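Local atomic coordinates of probable transcriptional regulator (Pseudomonas aeruginosa, PDB entry 2ESN), a protein that probably regulates transcription as a LysR-type factor, joining a DNA-binding winged helix-turn-helix domain to a domain that is expected to sense a small effector molecule. Residues 118-123 against 300-306; 174-178 against 276-280; 52-56 against 66-70. One frame throughout, in Å; residues are numbered along the deposited sequence.

Contact 1 (118-123 against 300-306)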
loop_
_atom_site.group_PDB
_atom_site.type_symbol
_atom_site.label_atom_id
_atom_site.label_comp_id
_atom_site.label_asym_id
_atom_site.label_seq_id
_atom_site.Cartn_x
_atom_site.Cartn_y
_atom_site.Cartn_z
ATOM N N PRO C 118 5.316 6.673 -34.569
ATOM C CA PRO C 118 6.613 6.648 -35.231
ATOM C C PRO C 118 7.649 5.708 -34.586
ATOM O O PRO C 118 8.516 5.175 -35.292
ATOM C CB PRO C 118 7.084 8.112 -35.178
ATOM C CG PRO C 118 6.436 8.716 -33.939
ATOM C CD PRO C 118 5.077 7.947 -33.832
ATOM N N LEU C 119 7.574 5.528 -33.274
ATOM C CA LEU C 119 8.531 4.664 -32.579
ATOM C C LEU C 119 8.322 3.235 -33.046
ATOM O O LEU C 119 9.268 2.590 -33.438
ATOM C CB LEU C 119 8.299 4.690 -31.065
ATOM C CG LEU C 119 9.467 4.425 -30.088
ATOM C CD1 LEU C 119 9.071 3.657 -28.767
ATOM C CD2 LEU C 119 10.931 4.141 -30.564
ATOM N N MET C 120 7.090 2.757 -33.002
ATOM C CA MET C 120 6.814 1.403 -33.397
ATOM C C MET C 120 6.849 1.164 -34.914
ATOM O O MET C 120 7.053 0.051 -35.372
ATOM C CB MET C 120 5.560 0.896 -32.737
ATOM C CG MET C 120 5.615 0.968 -31.128
ATOM S SD MET C 120 6.987 0.201 -30.315
ATOM C CE MET C 120 6.746 -1.422 -30.733
ATOM N N ASN C 121 6.665 2.222 -35.693
ATOM C CA ASN C 121 6.864 2.141 -37.119
ATOM C C ASN C 121 8.301 1.649 -37.412
ATOM O O ASN C 121 8.489 0.876 -38.333
ATOM C CB ASN C 121 6.675 3.530 -37.774
ATOM C CG ASN C 121 6.882 3.446 -39.270
ATOM O OD1 ASN C 121 6.082 2.805 -39.997
ATOM N ND2 ASN C 121 8.027 3.835 -39.684
ATOM N N ARG C 122 9.284 2.191 -36.681
ATOM C CA ARG C 122 10.658 1.794 -36.793
ATOM C C ARG C 122 10.893 0.423 -36.089
ATOM O O ARG C 122 11.387 -0.537 -36.699
ATOM C CB ARG C 122 11.563 2.877 -36.169
ATOM C CG ARG C 122 13.048 2.488 -36.184
ATOM C CD ARG C 122 13.873 3.355 -35.214
ATOM N NE ARG C 122 13.889 4.755 -35.646
ATOM C CZ ARG C 122 14.526 5.719 -34.982
ATOM N NH1 ARG C 122 15.163 5.427 -33.843
ATOM N NH2 ARG C 122 14.496 6.970 -35.438
ATOM N N LEU C 123 10.566 0.347 -34.792
ATOM C CA LEU C 123 10.896 -0.850 -33.969
ATOM C C LEU C 123 10.331 -2.158 -34.434
ATOM O O LEU C 123 10.980 -3.244 -34.261
ATOM C CB LEU C 123 10.622 -0.610 -32.470
ATOM C CG LEU C 123 11.414 0.537 -31.796
ATOM C CD1 LEU C 123 11.305 0.445 -30.237
ATOM C CD2 LEU C 123 12.883 0.611 -32.189
ATOM N N GLN C 300 17.198 5.788 -29.188
ATOM C CA GLN C 300 16.138 5.603 -30.172
ATOM C C GLN C 300 15.318 6.874 -30.365
ATOM O O GLN C 300 15.145 7.314 -31.507
ATOM C CB GLN C 300 15.232 4.399 -29.861
ATOM C CG GLN C 300 15.856 3.082 -30.197
ATOM C CD GLN C 300 16.352 2.989 -31.663
ATOM O OE1 GLN C 300 15.548 2.925 -32.591
ATOM N NE2 GLN C 300 17.685 2.967 -31.859
ATOM N N LEU C 301 14.843 7.481 -29.269
ATOM C CA LEU C 301 14.034 8.711 -29.366
ATOM C C LEU C 301 14.820 9.923 -29.890
ATOM O O LEU C 301 14.223 10.906 -30.351
ATOM C CB LEU C 301 13.395 9.045 -28.040
ATOM C CG LEU C 301 12.070 8.346 -27.741
ATOM C CD1 LEU C 301 12.239 6.856 -27.781
ATOM C CD2 LEU C 301 11.446 8.798 -26.392
ATOM N N LYS C 302 16.150 9.817 -29.869
ATOM C CA LYS C 302 17.000 10.963 -30.123
ATOM C C LYS C 302 16.740 11.524 -31.479
ATOM O O LYS C 302 16.262 12.658 -31.574
ATOM C CB LYS C 302 18.501 10.704 -29.813
ATOM C CG LYS C 302 18.863 11.308 -28.414
ATOM C CD LYS C 302 20.037 10.646 -27.642
ATOM C CE LYS C 302 20.109 11.291 -26.230
ATOM N NZ LYS C 302 20.825 10.516 -25.101
ATOM N N GLY C 303 16.967 10.740 -32.530
ATOM C CA GLY C 303 16.671 11.268 -33.858
ATOM C C GLY C 303 15.241 11.034 -34.345
ATOM O O GLY C 303 14.897 11.476 -35.449
ATOM N N LEU C 304 14.410 10.352 -33.537
ATOM C CA LEU C 304 13.027 10.010 -33.945
ATOM C C LEU C 304 12.160 11.137 -34.593
ATOM O O LEU C 304 11.966 12.177 -33.989
ATOM C CB LEU C 304 12.273 9.356 -32.771
ATOM C CG LEU C 304 10.941 8.703 -33.153
ATOM C CD1 LEU C 304 11.054 7.469 -34.120
ATOM C CD2 LEU C 304 10.193 8.351 -31.906
ATOM N N ASP C 305 11.621 10.913 -35.804
ATOM C CA ASP C 305 10.704 11.895 -36.479
ATOM C C ASP C 305 9.247 11.690 -36.029
ATOM O O ASP C 305 8.609 10.650 -36.320
ATOM C CB ASP C 305 10.817 11.870 -38.029
ATOM C CG ASP C 305 9.654 12.683 -38.769
ATOM O OD1 ASP C 305 9.186 13.787 -38.319
ATOM O OD2 ASP C 305 9.231 12.210 -39.869
ATOM N N ILE C 306 8.738 12.698 -35.324
ATOM C CA ILE C 306 7.451 12.621 -34.661
ATOM C C ILE C 306 6.403 13.128 -35.625
ATOM O O ILE C 306 5.298 12.591 -35.697
ATOM C CB ILE C 306 7.447 13.466 -33.324
ATOM C CG1 ILE C 306 8.639 13.090 -32.449
ATOM C CG2 ILE C 306 6.099 13.321 -32.519
ATOM C CD1 ILE C 306 8.661 11.583 -32.042
HETATM O O HOH W 1 17.240 7.425 -34.033
HETATM O O HOH W 2 12.721 8.480 -37.644
#

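Contact 2 (174-178 against 276-280)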
loop_
_atom_site.group_PDB
_atom_site.type_symbol
_atom_site.label_atom_id
_atom_site.label_comp_id
_atom_site.label_asym_id
_atom_site.label_seq_id
_atom_site.Cartn_x
_atom_site.Cartn_y
_atom_site.Cartn_z
ATOM N N PHE C 174 10.230 16.075 -28.523
ATOM C CA PHE C 174 9.268 16.751 -29.396
ATOM C C PHE C 174 8.914 18.131 -28.871
ATOM O O PHE C 174 8.380 18.254 -27.750
ATOM C CB PHE C 174 7.973 15.937 -29.465
ATOM C CG PHE C 174 6.974 16.456 -30.476
ATOM C CD1 PHE C 174 7.354 16.702 -31.801
ATOM C CD2 PHE C 174 5.653 16.670 -30.111
ATOM C CE1 PHE C 174 6.412 17.183 -32.751
ATOM C CE2 PHE C 174 4.717 17.117 -31.033
ATOM C CZ PHE C 174 5.086 17.386 -32.372
ATOM N N ALA C 175 9.208 19.158 -29.658
ATOM C CA ALA C 175 8.715 20.531 -29.347
ATOM C C ALA C 175 7.412 20.795 -30.133
ATOM O O ALA C 175 7.351 20.497 -31.298
ATOM C CB ALA C 175 9.820 21.617 -29.696
ATOM N N ASP C 176 6.381 21.299 -29.488
ATOM C CA ASP C 176 5.114 21.654 -30.170
ATOM C C ASP C 176 4.482 22.874 -29.451
ATOM O O ASP C 176 5.020 23.373 -28.459
ATOM C CB ASP C 176 4.148 20.436 -30.142
ATOM C CG ASP C 176 2.922 20.546 -31.097
ATOM O OD1 ASP C 176 2.965 21.087 -32.240
ATOM O OD2 ASP C 176 1.914 19.952 -30.699
ATOM N N ARG C 177 3.338 23.334 -29.939
ATOM C CA ARG C 177 2.594 24.382 -29.257
ATOM C C ARG C 177 1.120 23.995 -29.040
ATOM O O ARG C 177 0.612 23.010 -29.635
ATOM C CB ARG C 177 2.714 25.675 -30.065
ATOM C CG ARG C 177 2.300 25.537 -31.547
ATOM C CD ARG C 177 2.565 26.854 -32.296
ATOM N NE ARG C 177 1.651 27.012 -33.447
ATOM C CZ ARG C 177 1.886 26.563 -34.687
ATOM N NH1 ARG C 177 3.009 25.898 -35.000
ATOM N NH2 ARG C 177 0.964 26.758 -35.625
ATOM N N TYR C 178 0.468 24.737 -28.155
ATOM C CA TYR C 178 -0.981 24.655 -27.946
ATOM C C TYR C 178 -1.747 25.554 -28.914
ATOM O O TYR C 178 -1.243 26.610 -29.315
ATOM C CB TYR C 178 -1.361 25.073 -26.542
ATOM C CG TYR C 178 -1.199 23.970 -25.527
ATOM C CD1 TYR C 178 0.071 23.536 -25.154
ATOM C CD2 TYR C 178 -2.313 23.353 -24.937
ATOM C CE1 TYR C 178 0.235 22.472 -24.239
ATOM C CE2 TYR C 178 -2.176 22.333 -23.992
ATOM C CZ TYR C 178 -0.894 21.894 -23.654
ATOM O OH TYR C 178 -0.717 20.864 -22.753
ATOM N N PRO C 276 3.733 29.398 -23.555
ATOM C CA PRO C 276 4.995 28.747 -23.979
ATOM C C PRO C 276 4.807 27.449 -24.802
ATOM O O PRO C 276 3.881 26.678 -24.521
ATOM C CB PRO C 276 5.707 28.410 -22.658
ATOM C CG PRO C 276 4.898 29.035 -21.515
ATOM C CD PRO C 276 3.710 29.754 -22.113
ATOM N N PRO C 277 5.697 27.215 -25.789
ATOM C CA PRO C 277 5.790 25.982 -26.518
ATOM C C PRO C 277 6.019 24.967 -25.445
ATOM O O PRO C 277 6.515 25.310 -24.371
ATOM C CB PRO C 277 7.077 26.139 -27.357
ATOM C CG PRO C 277 7.189 27.665 -27.560
ATOM C CD PRO C 277 6.738 28.186 -26.201
ATOM N N TYR C 278 5.589 23.743 -25.684
ATOM C CA TYR C 278 5.922 22.664 -24.776
ATOM C C TYR C 278 6.972 21.788 -25.430
ATOM O O TYR C 278 7.150 21.767 -26.680
ATOM C CB TYR C 278 4.671 21.874 -24.358
ATOM C CG TYR C 278 4.026 21.090 -25.476
ATOM C CD1 TYR C 278 3.031 21.663 -26.287
ATOM C CD2 TYR C 278 4.404 19.762 -25.730
ATOM C CE1 TYR C 278 2.415 20.910 -27.321
ATOM C CE2 TYR C 278 3.805 19.005 -26.750
ATOM C CZ TYR C 278 2.820 19.584 -27.568
ATOM O OH TYR C 278 2.250 18.828 -28.588
ATOM N N VAL C 279 7.704 21.086 -24.588
ATOM C CA VAL C 279 8.689 20.152 -25.064
ATOM C C VAL C 279 8.396 18.869 -24.334
ATOM O O VAL C 279 8.417 18.872 -23.087
ATOM C CB VAL C 279 10.148 20.658 -24.784
ATOM C CG1 VAL C 279 11.167 19.641 -25.258
ATOM C CG2 VAL C 279 10.373 21.969 -25.517
ATOM N N LEU C 280 8.061 17.810 -25.087
ATOM C CA LEU C 280 7.736 16.501 -24.476
ATOM C C LEU C 280 9.054 15.808 -24.147
ATOM O O LEU C 280 10.018 15.948 -24.879
ATOM C CB LEU C 280 6.915 15.597 -25.413
ATOM C CG LEU C 280 5.478 16.020 -25.767
ATOM C CD1 LEU C 280 4.808 14.883 -26.520
ATOM C CD2 LEU C 280 4.658 16.346 -24.514
HETATM O O HOH W 3 2.216 26.520 -26.919
#

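Contact 3 (52-56 against 66-70)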
loop_
_atom_site.group_PDB
_atom_site.type_symbol
_atom_site.label_atom_id
_atom_site.label_comp_id
_atom_site.label_asym_id
_atom_site.label_seq_id
_atom_site.Cartn_x
_atom_site.Cartn_y
_atom_site.Cartn_z
ATOM N N LEU C 52 19.804 -37.453 -4.643
ATOM C CA LEU C 52 18.367 -37.524 -4.454
ATOM C C LEU C 52 18.006 -38.916 -4.081
ATOM O O LEU C 52 16.825 -39.215 -3.805
ATOM C CB LEU C 52 17.622 -37.052 -5.711
ATOM C CG LEU C 52 17.848 -35.555 -5.888
ATOM C CD1 LEU C 52 17.288 -35.019 -7.196
ATOM C CD2 LEU C 52 17.234 -34.768 -4.682
ATOM N N ASP C 53 19.040 -39.769 -4.045
ATOM C CA ASP C 53 18.878 -41.175 -3.781
ATOM C C ASP C 53 17.693 -41.753 -4.582
ATOM O O ASP C 53 16.744 -42.324 -4.019
ATOM C CB ASP C 53 18.699 -41.410 -2.276
ATOM C CG ASP C 53 18.697 -42.873 -1.930
ATOM O OD1 ASP C 53 19.457 -43.640 -2.553
ATOM O OD2 ASP C 53 17.944 -43.239 -1.016
ATOM N N ASP C 54 17.785 -41.650 -5.913
ATOM C CA ASP C 54 16.723 -42.082 -6.814
ATOM C C ASP C 54 17.392 -42.109 -8.212
ATOM O O ASP C 54 18.339 -41.345 -8.466
ATOM C CB ASP C 54 15.555 -41.062 -6.760
ATOM C CG ASP C 54 14.273 -41.543 -7.519
ATOM O OD1 ASP C 54 13.440 -42.244 -6.914
ATOM O OD2 ASP C 54 14.073 -41.198 -8.716
ATOM N N GLU C 55 16.886 -43.010 -9.058
ATOM C CA GLU C 55 17.196 -43.171 -10.463
ATOM C C GLU C 55 16.804 -41.961 -11.257
ATOM O O GLU C 55 17.506 -41.621 -12.205
ATOM C CB GLU C 55 16.421 -44.368 -11.072
ATOM C CG GLU C 55 16.892 -45.710 -10.638
ATOM C CD GLU C 55 18.413 -45.887 -10.727
ATOM O OE1 GLU C 55 18.924 -46.635 -9.862
ATOM O OE2 GLU C 55 19.104 -45.324 -11.643
ATOM N N LEU C 56 15.642 -41.401 -10.945
ATOM C CA LEU C 56 15.167 -40.115 -11.539
ATOM C C LEU C 56 14.656 -40.325 -12.972
ATOM O O LEU C 56 13.538 -39.888 -13.317
ATOM C CB LEU C 56 16.300 -39.048 -11.571
ATOM C CG LEU C 56 16.876 -38.705 -10.202
ATOM C CD1 LEU C 56 17.933 -37.676 -10.344
ATOM C CD2 LEU C 56 15.733 -38.141 -9.336
ATOM N N PRO C 66 11.248 -40.320 -16.744
ATOM C CA PRO C 66 11.291 -39.839 -15.380
ATOM C C PRO C 66 10.540 -40.769 -14.411
ATOM O O PRO C 66 9.436 -41.211 -14.726
ATOM C CB PRO C 66 10.614 -38.459 -15.462
ATOM C CG PRO C 66 9.862 -38.420 -16.709
ATOM C CD PRO C 66 10.512 -39.395 -17.636
ATOM N N THR C 67 11.142 -41.087 -13.267
ATOM C CA THR C 67 10.423 -41.777 -12.174
ATOM C C THR C 67 9.296 -40.824 -11.711
ATOM O O THR C 67 9.259 -39.648 -12.109
ATOM C CB THR C 67 11.360 -42.144 -10.987
ATOM O OG1 THR C 67 11.945 -40.953 -10.438
ATOM C CG2 THR C 67 12.502 -43.132 -11.421
ATOM N N GLN C 68 8.347 -41.345 -10.939
ATOM C CA GLN C 68 7.168 -40.556 -10.502
ATOM C C GLN C 68 7.562 -39.445 -9.506
ATOM O O GLN C 68 7.025 -38.345 -9.526
ATOM C CB GLN C 68 6.037 -41.474 -9.979
ATOM C CG GLN C 68 6.461 -42.909 -9.534
ATOM C CD GLN C 68 7.325 -43.706 -10.583
ATOM O OE1 GLN C 68 8.391 -44.250 -10.246
ATOM N NE2 GLN C 68 6.851 -43.775 -11.831
ATOM N N ARG C 69 8.565 -39.753 -8.693
ATOM C CA ARG C 69 9.305 -38.765 -7.891
ATOM C C ARG C 69 9.770 -37.586 -8.702
ATOM O O ARG C 69 9.473 -36.443 -8.357
ATOM C CB ARG C 69 10.564 -39.423 -7.303
ATOM C CG ARG C 69 10.323 -40.785 -6.709
ATOM C CD ARG C 69 9.550 -40.656 -5.425
ATOM N NE ARG C 69 10.175 -39.671 -4.554
ATOM C CZ ARG C 69 11.343 -39.841 -3.940
ATOM N NH1 ARG C 69 11.807 -38.873 -3.174
ATOM N NH2 ARG C 69 12.053 -40.958 -4.089
ATOM N N ALA C 70 10.542 -37.883 -9.760
ATOM C CA ALA C 70 11.159 -36.881 -10.638
ATOM C C ALA C 70 10.091 -35.951 -11.213
ATOM O O ALA C 70 10.294 -34.733 -11.369
ATOM C CB ALA C 70 11.953 -37.548 -11.736
#

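Contact 1 (118-123 against 300-306)
R122 reaches across to Q300 and meets it through NH1, with one good bond and one weak one. NH1 donates to Q300 OE1 at 2.8 Å with an N-H...O angle of 164°; the acceptor lies in the guanidinium plane, whereas the nitrogen stands well above the amide plane of Q300, the two flat groups being almost perpendicular (82°). The second bond, from R122 NH1 to the backbone O of Q300 at 3.0 Å, is bent and weak. That carbonyl lies near the C-terminal end of helix 293-303, where the helix dipole would probably favour a cation. The R122 chain runs out extended (chi1 177°) and then bends at chi3, which brings NH1 to Q300. Water 2 links R122 NH2 to D305 N. Helix 109-126 thus packs against the end of helix 293-303 and the loop that follows it, in the effector-binding domain of LysR regulators, built like a periplasmic binding protein. L304 CD1 sits over one guanidinium face, 3.7 Å from R122 NH2, and also meets P118 CB. Its other methyl, CD2, lies 4.2 Å from L119 CB. Farther along, I306 CD1 touches P118 CG, while L119 CD2 meets L301 CD1 at 4.1 Å. P118 CB comes within 3.2 Å of D305 O.

Contact 2 (174-178 against 276-280)
Two antiparallel strands pair side by side here, F174 to D176 against Y278 to L280, in the effector-binding domain, whose architecture is that of the periplasmic binding proteins. Long strand 168-183 meets strand 278-285, which also pairs with 153-157. F174 with L280 and D176 with Y278 are hydrogen-bonded pairs; A175 with V279 between them is a non-hydrogen-bonded pair. L280 N donates to F174 O at 2.7 Å, and D176 and Y278 exchange both of their backbone bonds. Where the regular pairing stops, water 3 bridges Y178 N and P276 O.

The face bearing F174, D176, Y278 and L280 is turned to Y110 of helix 109-126. Y278 CG sits between its backbone N and carbonyl carbon (chi1 67°), which lays the ring alongside D176, with D176 CA over one face toward the rim. Y278 OH donates to D176 OD2, modelled at 2.4 Å, too short to be taken literally; OD2 also accepts from H255 N, and Y278 OH bonds to Y110 OH. The Y178 side chain crosses that of Y278 at about a right angle, the rings meeting obliquely, and its hydroxyl bonds to that of Y157. L280 CD1 meets the edge of the F174 ring at CD2, 4.1 Å away.

Contact 3 (52-56 against 66-70)
The carboxylate of D54 and the guanidinium of R69 stand nearly perpendicular, their planes 82° apart, and a long salt bridge joins D54 OD1 to R69 NH2 at 3.4 Å. OD1 approaches the guanidinium obliquely, with R69 CG equally near to it. W91 of the third subunit makes a cation-pi contact with the same R69. In the winged helix-turn-helix domain of LysR regulators, this contact brings the loop after helix 38-52 to the start of helix 68-87, just beyond the two-stranded wing.

The other carboxylate oxygen takes two hydrogen bonds. D54 OD2 uses its syn lone pair to accept from T67 OG1 at 2.7 Å, the two side chains meeting from opposite directions. L56 N reaches the same OD2 from above the carboxylate plane, closing an Asx turn, and these two bonds should help fix the rotation of the carboxylate. D54 itself follows the Schellman motif that ends helix 38-52, with D53 as its C-prime residue.

T67 is the N-cap of helix 68-87. With OG1 set between its backbone N and carbonyl carbon (chi1 60°), it both donates to D54 and accepts a weak capping bond from A70 N. On the backbone side, T67 N donates to L56 O at 2.7 Å, standing above the carbonyl plane. L56 O also lies 3.1 Å from P66 CA, and A70 CB comes within 3.2 Å of L56 O.

Overall arrangement
From the N terminus, contact 3 closes first: it spans only the wing hairpin of strands 57-60 and 63-66 and holds the end of helix 38-52 to the start of helix 68-87 in the DNA-binding domain. The chain then passes along helix 68-87 into the effector-binding domain. Contact 1 opens there on helix 109-126 and closes near the C terminus, at the end of helix 293-303 and the loop after it; within that long loop lies contact 2, which pairs strand 168-183 with strand 278-285. Contacts 1 and 2 touch, I306 CB meeting F174 CD1 at 3.6 Å, so the C-terminal tail of contact 1 lies against the strand of contact 2. Contact 3 stands apart, its centre about 53 Å from that of contact 1.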